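PDB 3FOT: 15-O-acetyltransferase from Fusarium sporotrichioides, which transfers an acetyl group to the 15-oxygen of trichothecene intermediates, a step in the biosynthesis of T-2 toxin and related fungal mycotoxins. Local coordinates for residues A[273-278]-A[494-499]; A[48-53]-A[470-475]; A[311-316]-A[384-389]. One frame throughout, in Å; residues are numbered along the deposited sequence. Where two conformers were deposited one is given.

Contact 1 (A[273-278]-A[494-499]); sequences GLALPR and NDANYT
R278 and D495 form a salt bridge beside the place where strands 277-283 and 486-494 meet as antiparallel neighbours. P277 and N494 make the non-hydrogen-bonded pair at that place. R278 NE lies 3.1 Å from D495 OD2, and the bond is almost straight (174°). OD2 sits at the edge of the guanidinium, in its plane. The guanidinium and carboxylate planes are 57° apart, and NE meets OD2 from above the carboxylate plane. A water also joins the two groups, accepting from R278 NH2 and donating to D495 OD2. R278 NH1 has a second acidic partner, E143 of helix 134-147, so two carboxylates share this one cation.

D495 also pairs twice with L276. Its backbone N donates to L276 O at 2.9 Å, and its OD1 accepts from L276 N at 3.0 Å. D495 CG stands between its own backbone N and carbonyl carbon (chi1 73°), which puts CG near L276 O.

N494 meets A275 with both ends of its side-chain amide. A275 N donates to N494 OD1 at 2.8 Å, in the carbonyl plane and on a lone pair. N494 ND2 reaches A275 O at 3.1 Å, from above the plane of the A275 carbonyl, and also bonds Q471 O. N494 OD1 takes a second, longer bond from A496 N, which closes an Asx turn. N497 ND2 donates to G273 O at 3.1 Å and more strongly to Q271 O, carrying the polar contacts into the loop before strand 277-283.

Packing is slight. L274 CD1 touches N494 ND2 at 3.6 Å, with the two side chains crossing at about a right angle. The methyl of A275 lies on that of A496, CB to CB 3.8 Å.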
loop_
_atom_site.group_PDB
_atom_site.type_symbol
_atom_site.label_atom_id
_atom_site.label_comp_id
_atom_site.label_asym_id
_atom_site.label_seq_id
_atom_site.Cartn_x
_atom_site.Cartn_y
_atom_site.Cartn_z
ATOM N N GLY A 273 5.023 -1.054 -23.933
ATOM C CA GLY A 273 6.406 -0.950 -23.498
ATOM C C GLY A 273 6.541 -0.959 -21.989
ATOM O O GLY A 273 5.557 -1.150 -21.268
ATOM N N LEU A 274 7.773 -0.751 -21.520
ATOM C CA LEU A 274 8.087 -0.705 -20.101
ATOM C C LEU A 274 9.200 0.309 -19.882
ATOM O O LEU A 274 10.237 0.259 -20.561
ATOM C CB LEU A 274 8.515 -2.067 -19.549
ATOM C CG LEU A 274 8.874 -2.209 -18.045
ATOM C CD1 LEU A 274 7.729 -1.893 -17.056
ATOM C CD2 LEU A 274 9.438 -3.603 -17.762
ATOM N N ALA A 275 8.965 1.243 -18.962
ATOM C CA ALA A 275 10.004 2.163 -18.531
ATOM C C ALA A 275 9.844 2.391 -17.027
ATOM O O ALA A 275 9.774 1.418 -16.278
ATOM C CB ALA A 275 9.981 3.460 -19.349
ATOM N N LEU A 276 9.741 3.643 -16.592
ATOM C CA LEU A 276 9.835 3.949 -15.165
ATOM C C LEU A 276 8.480 4.218 -14.517
ATOM O O LEU A 276 7.617 4.813 -15.160
ATOM C CB LEU A 276 10.739 5.169 -14.969
ATOM C CG LEU A 276 12.208 4.932 -15.361
ATOM C CD1 LEU A 276 13.027 6.211 -15.413
ATOM C CD2 LEU A 276 12.827 3.974 -14.388
ATOM N N PRO A 277 8.306 3.805 -13.230
ATOM C CA PRO A 277 7.071 4.183 -12.531
ATOM C C PRO A 277 7.047 5.669 -12.262
ATOM O O PRO A 277 8.092 6.264 -11.923
ATOM C CB PRO A 277 7.142 3.390 -11.211
ATOM C CG PRO A 277 8.584 3.146 -10.996
ATOM C CD PRO A 277 9.196 2.996 -12.373
ATOM N N ARG A 278 5.878 6.281 -12.423
ATOM C CA ARG A 278 5.737 7.692 -12.153
ATOM C C ARG A 278 4.450 7.921 -11.403
ATOM O O ARG A 278 3.603 7.035 -11.333
ATOM C CB ARG A 278 5.727 8.521 -13.434
ATOM C CG ARG A 278 6.976 8.415 -14.290
ATOM C CD ARG A 278 8.225 8.905 -13.575
ATOM N NE ARG A 278 9.364 8.983 -14.484
ATOM C CZ ARG A 278 10.580 9.413 -14.141
ATOM N NH1 ARG A 278 10.836 9.799 -12.901
ATOM N NH2 ARG A 278 11.548 9.461 -15.049
ATOM N N ASN A 494 3.095 3.762 -15.463
ATOM C CA ASN A 494 4.409 3.562 -16.023
ATOM C C ASN A 494 4.574 4.504 -17.201
ATOM O O ASN A 494 3.703 4.553 -18.069
ATOM C CB ASN A 494 4.579 2.116 -16.443
ATOM C CG ASN A 494 6.011 1.785 -16.701
ATOM O OD1 ASN A 494 6.515 2.031 -17.795
ATOM N ND2 ASN A 494 6.703 1.304 -15.667
ATOM N N ASP A 495 5.689 5.242 -17.245
ATOM C CA ASP A 495 5.835 6.298 -18.254
ATOM C C ASP A 495 6.144 5.840 -19.677
ATOM O O ASP A 495 6.243 6.680 -20.579
ATOM C CB ASP A 495 6.757 7.440 -17.806
ATOM C CG ASP A 495 8.229 7.061 -17.787
ATOM O OD1 ASP A 495 8.601 5.952 -18.209
ATOM O OD2 ASP A 495 9.044 7.908 -17.348
ATOM N N ALA A 496 6.275 4.529 -19.871
ATOM C CA ALA A 496 6.272 3.960 -21.214
ATOM C C ALA A 496 4.864 3.985 -21.811
ATOM O O ALA A 496 4.702 4.040 -23.039
ATOM C CB ALA A 496 6.775 2.548 -21.178
ATOM N N ASN A 497 3.858 3.943 -20.936
ATOM C CA ASN A 497 2.483 3.646 -21.362
ATOM C C ASN A 497 1.583 4.875 -21.501
ATOM O O ASN A 497 0.596 4.849 -22.263
ATOM C CB ASN A 497 1.844 2.621 -20.418
ATOM C CG ASN A 497 2.694 1.382 -20.228
ATOM O OD1 ASN A 497 2.900 0.943 -19.101
ATOM N ND2 ASN A 497 3.216 0.818 -21.334
ATOM N N TYR A 498 1.912 5.927 -20.754
ATOM C CA TYR A 498 1.168 7.174 -20.783
ATOM C C TYR A 498 2.106 8.365 -20.694
ATOM O O TYR A 498 3.206 8.269 -20.165
ATOM C CB TYR A 498 0.209 7.259 -19.585
ATOM C CG TYR A 498 -0.735 6.106 -19.508
ATOM C CD1 TYR A 498 -1.989 6.160 -20.141
ATOM C CD2 TYR A 498 -0.388 4.959 -18.808
ATOM C CE1 TYR A 498 -2.869 5.090 -20.068
ATOM C CE2 TYR A 498 -1.267 3.880 -18.728
ATOM C CZ TYR A 498 -2.498 3.952 -19.357
ATOM O OH TYR A 498 -3.364 2.883 -19.292
ATOM N N THR A 499 1.638 9.497 -21.191
ATOM C CA THR A 499 2.326 10.757 -20.930
ATOM C C THR A 499 1.841 11.315 -19.593
ATOM O O THR A 499 0.736 10.991 -19.142
ATOM C CB THR A 499 2.075 11.803 -22.035
ATOM O OG1 THR A 499 0.697 12.189 -22.036
ATOM C CG2 THR A 499 2.440 11.233 -23.412
HETATM O O HOH W 1 11.570 8.181 -17.855
#

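Contact 2 (A[48-53]-A[470-475])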
loop_
_atom_site.group_PDB
_atom_site.type_symbol
_atom_site.label_atom_id
_atom_site.label_comp_id
_atom_site.label_asym_id
_atom_site.label_seq_id
_atom_site.Cartn_x
_atom_site.Cartn_y
_atom_site.Cartn_z
ATOM N N ARG A 48 13.221 -6.741 -9.754
ATOM C CA ARG A 48 13.234 -5.461 -10.439
ATOM C C ARG A 48 12.426 -4.418 -9.670
ATOM O O ARG A 48 12.169 -3.339 -10.187
ATOM C CB ARG A 48 12.655 -5.605 -11.827
ATOM C CG ARG A 48 13.585 -6.280 -12.820
ATOM C CD ARG A 48 12.952 -6.208 -14.214
ATOM N NE ARG A 48 11.851 -7.162 -14.358
ATOM C CZ ARG A 48 10.809 -7.015 -15.179
ATOM N NH1 ARG A 48 10.687 -5.920 -15.931
ATOM N NH2 ARG A 48 9.882 -7.969 -15.231
ATOM N N ALA A 49 12.047 -4.761 -8.436
ATOM C CA ALA A 49 11.318 -3.850 -7.542
ATOM C C ALA A 49 9.984 -3.391 -8.118
ATOM O O ALA A 49 9.530 -2.280 -7.818
ATOM C CB ALA A 49 12.195 -2.624 -7.202
ATOM N N LEU A 50 9.347 -4.249 -8.923
ATOM C CA LEU A 50 8.197 -3.832 -9.714
ATOM C C LEU A 50 6.986 -3.463 -8.870
ATOM O O LEU A 50 6.185 -2.673 -9.329
ATOM C CB LEU A 50 7.806 -4.865 -10.781
ATOM C CG LEU A 50 8.815 -5.119 -11.919
ATOM C CD1 LEU A 50 8.100 -5.848 -13.049
ATOM C CD2 LEU A 50 9.457 -3.820 -12.388
ATOM N N TYR A 51 6.850 -4.033 -7.673
ATOM C CA TYR A 51 5.725 -3.671 -6.774
ATOM C C TYR A 51 6.151 -3.000 -5.452
ATOM O O TYR A 51 5.380 -3.012 -4.492
ATOM C CB TYR A 51 4.883 -4.902 -6.393
ATOM C CG TYR A 51 4.153 -5.585 -7.528
ATOM C CD1 TYR A 51 2.846 -5.237 -7.839
ATOM C CD2 TYR A 51 4.764 -6.593 -8.267
ATOM C CE1 TYR A 51 2.153 -5.882 -8.872
ATOM C CE2 TYR A 51 4.090 -7.246 -9.292
ATOM C CZ TYR A 51 2.787 -6.879 -9.594
ATOM O OH TYR A 51 2.099 -7.499 -10.628
ATOM N N ASP A 52 7.353 -2.433 -5.402
ATOM C CA ASP A 52 7.904 -1.901 -4.145
ATOM C C ASP A 52 6.983 -0.803 -3.589
ATOM O O ASP A 52 6.385 -0.031 -4.358
ATOM C CB ASP A 52 9.308 -1.319 -4.361
ATOM C CG ASP A 52 10.423 -2.366 -4.277
ATOM O OD1 ASP A 52 10.166 -3.588 -4.433
ATOM O OD2 ASP A 52 11.592 -1.964 -4.053
ATOM N N LEU A 53 6.894 -0.751 -2.264
ATOM C CA LEU A 53 6.103 0.253 -1.544
ATOM C C LEU A 53 7.004 1.389 -1.124
ATOM O O LEU A 53 8.121 1.151 -0.662
ATOM C CB LEU A 53 5.526 -0.350 -0.254
ATOM C CG LEU A 53 4.742 -1.650 -0.308
ATOM C CD1 LEU A 53 4.521 -2.169 1.104
ATOM C CD2 LEU A 53 3.448 -1.336 -0.996
ATOM N N ASN A 470 5.082 1.039 -6.724
ATOM C CA ASN A 470 5.636 1.086 -8.075
ATOM C C ASN A 470 4.660 0.427 -9.043
ATOM O O ASN A 470 3.999 -0.539 -8.685
ATOM C CB ASN A 470 6.967 0.346 -8.161
ATOM C CG ASN A 470 8.144 1.165 -7.624
ATOM O OD1 ASN A 470 8.043 2.378 -7.413
ATOM N ND2 ASN A 470 9.264 0.496 -7.419
ATOM N N GLN A 471 4.580 0.956 -10.259
ATOM C CA GLN A 471 3.683 0.418 -11.283
ATOM C C GLN A 471 4.483 0.058 -12.536
ATOM O O GLN A 471 5.086 0.938 -13.170
ATOM C CB GLN A 471 2.579 1.420 -11.629
ATOM C CG GLN A 471 1.730 1.055 -12.870
ATOM C CD GLN A 471 0.858 -0.182 -12.668
ATOM O OE1 GLN A 471 1.355 -1.266 -12.375
ATOM N NE2 GLN A 471 -0.452 -0.022 -12.860
ATOM N N SER A 472 4.483 -1.236 -12.856
ATOM C CA SER A 472 5.142 -1.762 -14.042
ATOM C C SER A 472 4.141 -2.278 -15.090
ATOM O O SER A 472 4.552 -2.744 -16.154
ATOM C CB SER A 472 6.049 -2.924 -13.632
ATOM O OG SER A 472 5.249 -4.014 -13.140
ATOM N N LEU A 473 2.854 -2.252 -14.760
ATOM C CA LEU A 473 1.805 -2.699 -15.688
ATOM C C LEU A 473 1.154 -1.472 -16.325
ATOM O O LEU A 473 1.296 -0.353 -15.800
ATOM C CB LEU A 473 0.788 -3.612 -14.978
ATOM C CG LEU A 473 1.269 -5.066 -14.761
ATOM C CD1 LEU A 473 0.341 -5.847 -13.842
ATOM C CD2 LEU A 473 1.483 -5.834 -16.094
ATOM N N PRO A 474 0.488 -1.650 -17.478
ATOM C CA PRO A 474 0.043 -0.505 -18.251
ATOM C C PRO A 474 -1.340 0.054 -17.893
ATOM O O PRO A 474 -1.967 0.666 -18.737
ATOM C CB PRO A 474 0.043 -1.049 -19.681
ATOM C CG PRO A 474 -0.371 -2.471 -19.499
ATOM C CD PRO A 474 0.251 -2.920 -18.195
ATOM N N TYR A 475 -1.817 -0.152 -16.664
ATOM C CA TYR A 475 -3.078 0.498 -16.260
ATOM C C TYR A 475 -2.775 1.637 -15.297
ATOM O O TYR A 475 -1.721 1.660 -14.664
ATOM C CB TYR A 475 -4.090 -0.477 -15.631
ATOM C CG TYR A 475 -3.579 -1.238 -14.441
ATOM C CD1 TYR A 475 -3.754 -0.753 -13.138
ATOM C CD2 TYR A 475 -2.933 -2.462 -14.605
ATOM C CE1 TYR A 475 -3.305 -1.473 -12.044
ATOM C CE2 TYR A 475 -2.460 -3.169 -13.527
ATOM C CZ TYR A 475 -2.638 -2.674 -12.249
ATOM O OH TYR A 475 -2.176 -3.404 -11.178
HETATM O O HOH W 2 4.009 -3.271 -10.988
#
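A49 O accepts from N470 ND2 at 2.8 Å, a nearly straight bond (174°) in the plane of the amide. A49 has positive phi and is the C' residue of a Schellman motif that ends the helix before it. It also starts a type I turn, in which D52 N donates to the same A49 O. L50 packs on S472, with CD1 3.4 Å from S472 OG and CD2 against S472 CB. A water bridges L50 O and S472 N. The same water lies 3.8 Å above the Y51 ring, over its centre. Y51 OH reaches L473 CD1 at 4.0 Å. D52 O accepts from N470 N at 2.9 Å, and D52 OD2 bonds S154 OG.

N470 OD1 accepts from W138 NE1 of helix 134-147, and N470 ND2 also donates to E142 OE2 there. Y51 O is hydrogen-bonded to H186 ND1, the histidine of the HXXXD sequence motif of the BAHD family. The turn links helix 43-46 to strand 53-61, with the Y51 side chain against helix 36-41. Strands 53-61 and 457-469 are antiparallel neighbours in the six-stranded sheet, and the bond from N470 N to D52 O lies next to their ends.

Contact 3 (A[311-316]-A[384-389])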
loop_
_atom_site.group_PDB
_atom_site.type_symbol
_atom_site.label_atom_id
_atom_site.label_comp_id
_atom_site.label_asym_id
_atom_site.label_seq_id
_atom_site.Cartn_x
_atom_site.Cartn_y
_atom_site.Cartn_z
ATOM N N GLN A 311 -14.491 5.827 -6.957
ATOM C CA GLN A 311 -14.627 4.788 -7.975
ATOM C C GLN A 311 -15.662 5.181 -9.054
ATOM O O GLN A 311 -15.467 4.906 -10.249
ATOM C CB GLN A 311 -14.963 3.443 -7.312
ATOM C CG GLN A 311 -15.240 2.304 -8.302
ATOM C CD GLN A 311 -14.014 1.844 -9.065
ATOM O OE1 GLN A 311 -13.394 0.829 -8.695
ATOM N NE2 GLN A 311 -13.667 2.562 -10.146
ATOM N N ALA A 312 -16.760 5.806 -8.621
ATOM C CA ALA A 312 -17.769 6.335 -9.529
ATOM C C ALA A 312 -17.169 7.386 -10.493
ATOM O O ALA A 312 -17.399 7.347 -11.714
ATOM C CB ALA A 312 -18.916 6.933 -8.715
ATOM N N ALA A 313 -16.394 8.315 -9.934
ATOM C CA ALA A 313 -15.813 9.409 -10.697
ATOM C C ALA A 313 -14.773 8.888 -11.710
ATOM O O ALA A 313 -14.662 9.393 -12.847
ATOM C CB ALA A 313 -15.196 10.431 -9.732
ATOM N N ILE A 314 -14.047 7.851 -11.295
ATOM C CA ILE A 314 -13.111 7.151 -12.179
ATOM C C ILE A 314 -13.816 6.643 -13.436
ATOM O O ILE A 314 -13.329 6.827 -14.563
ATOM C CB ILE A 314 -12.387 6.016 -11.412
ATOM C CG1 ILE A 314 -11.354 6.672 -10.476
ATOM C CG2 ILE A 314 -11.750 4.992 -12.370
ATOM C CD1 ILE A 314 -10.784 5.724 -9.390
ATOM N N VAL A 315 -14.963 6.004 -13.216
ATOM C CA VAL A 315 -15.785 5.455 -14.306
ATOM C C VAL A 315 -16.366 6.552 -15.186
ATOM O O VAL A 315 -16.221 6.500 -16.417
ATOM C CB VAL A 315 -16.835 4.471 -13.756
ATOM C CG1 VAL A 315 -17.834 4.058 -14.838
ATOM C CG2 VAL A 315 -16.098 3.228 -13.256
ATOM N N LEU A 316 -16.939 7.591 -14.575
ATOM C CA LEU A 316 -17.461 8.720 -15.380
ATOM C C LEU A 316 -16.357 9.406 -16.183
ATOM O O LEU A 316 -16.565 9.781 -17.348
ATOM C CB LEU A 316 -18.208 9.753 -14.510
ATOM C CG LEU A 316 -19.741 9.539 -14.371
ATOM C CD1 LEU A 316 -20.100 8.168 -13.845
ATOM C CD2 LEU A 316 -20.366 10.603 -13.472
ATOM N N ARG A 384 -26.725 12.609 -10.420
ATOM C CA ARG A 384 -27.565 11.415 -10.566
ATOM C C ARG A 384 -26.736 10.262 -11.119
ATOM O O ARG A 384 -26.871 9.123 -10.659
ATOM C CB ARG A 384 -28.806 11.700 -11.433
ATOM C CG ARG A 384 -29.857 12.581 -10.720
ATOM C CD ARG A 384 -31.197 12.719 -11.501
ATOM N NE ARG A 384 -32.134 13.591 -10.785
ATOM C CZ ARG A 384 -32.943 13.193 -9.801
ATOM N NH1 ARG A 384 -32.950 11.928 -9.394
ATOM N NH2 ARG A 384 -33.747 14.065 -9.206
ATOM N N ALA A 385 -25.868 10.581 -12.084
ATOM C CA ALA A 385 -24.970 9.595 -12.683
ATOM C C ALA A 385 -24.000 9.059 -11.614
ATOM O O ALA A 385 -23.806 7.836 -11.482
ATOM C CB ALA A 385 -24.206 10.216 -13.861
ATOM N N LEU A 386 -23.397 9.967 -10.844
ATOM C CA LEU A 386 -22.500 9.539 -9.761
ATOM C C LEU A 386 -23.224 8.685 -8.734
ATOM O O LEU A 386 -22.683 7.665 -8.300
ATOM C CB LEU A 386 -21.840 10.754 -9.094
ATOM C CG LEU A 386 -20.798 11.439 -9.966
ATOM C CD1 LEU A 386 -20.627 12.882 -9.477
ATOM C CD2 LEU A 386 -19.445 10.672 -9.924
ATOM N N GLU A 387 -24.435 9.095 -8.348
ATOM C CA GLU A 387 -25.241 8.325 -7.390
ATOM C C GLU A 387 -25.529 6.916 -7.918
ATOM O O GLU A 387 -25.396 5.932 -7.184
ATOM C CB GLU A 387 -26.544 9.057 -7.047
ATOM C CG GLU A 387 -26.337 10.271 -6.158
ATOM C CD GLU A 387 -27.618 10.836 -5.591
ATOM O OE1 GLU A 387 -27.613 12.009 -5.180
ATOM O OE2 GLU A 387 -28.621 10.105 -5.517
ATOM N N SER A 388 -25.912 6.819 -9.186
ATOM C CA SER A 388 -26.219 5.513 -9.818
ATOM C C SER A 388 -24.999 4.604 -9.749
ATOM O O SER A 388 -25.076 3.432 -9.345
ATOM C CB SER A 388 -26.591 5.742 -11.294
ATOM O OG SER A 388 -26.880 4.527 -11.965
ATOM N N ALA A 389 -23.860 5.153 -10.173
ATOM C CA ALA A 389 -22.615 4.402 -10.166
ATOM C C ALA A 389 -22.240 3.957 -8.746
ATOM O O ALA A 389 -21.903 2.790 -8.545
ATOM C CB ALA A 389 -21.520 5.193 -10.795
#
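L316 meets L386 where helices 306-321 and 379-401 cross. The axes of the two segments come within 8.9 Å and run at 118° to each other. The tight part is made by the L316 and L386 branches and the A312-A389 methyl pair. L316 CD2 lies 3.6 Å from L386 CG and 3.9 Å from A385 CB, touching two neighbouring side chains of the other helix. L386 CG is anti to its own carbonyl carbon (chi1 -71°), which places it against L316 CD2. L386 CD2 is well packed too, 3.7 Å from L316 CD2 and 4.0 Å from A312 CB. The other close point is A312 CB on A389 CB at 3.8 Å, which is also where the two backbones come nearest. Small side chains on both helices allow this approach. No hydrogen bond crosses the contact.

The packing is looser at A313 CB, 4.3 Å from L386 CD2, and at the second branch of L316, whose CD1 stays 4.5 Å from A389 CB. F513 of helix 500-516 covers A313 and L316, and V373 adds to the side of L316 and A385. Within the two segments the solvent side is that of 384-389: R384 is exposed and pairs with E380, while E387 and S388 are partly exposed.

Q311 and I314 rest on F436 of strand 435-441. The contact is thus helix-on-helix packing in a layer beside the four-stranded mixed sheet, consistent with the alpha/beta architecture of BAHD acyltransferases.

Overall arrangement
Contacts 1 and 2 are adjacent, with centres about 10 Å apart. They touch directly: Y498 OH lies 2.7 Å from P474 O, a probable hydrogen bond, and L274 CD2 packs 3.2 Å from R48 NH1. Their segments alternate along the chain. Contact 3 is nested inside the loops closed by both, yet its centre is about 27 Å from each of theirs. Its nearest atoms remain about 11 Å from contact 1 and 10 Å from contact 2. Contact 2 comes towards the substrate site: the Y51 side chain is about 10 Å from that of H414, which binds 15-deacetylcalonectrin. Contacts 1 and 3 lie away from it.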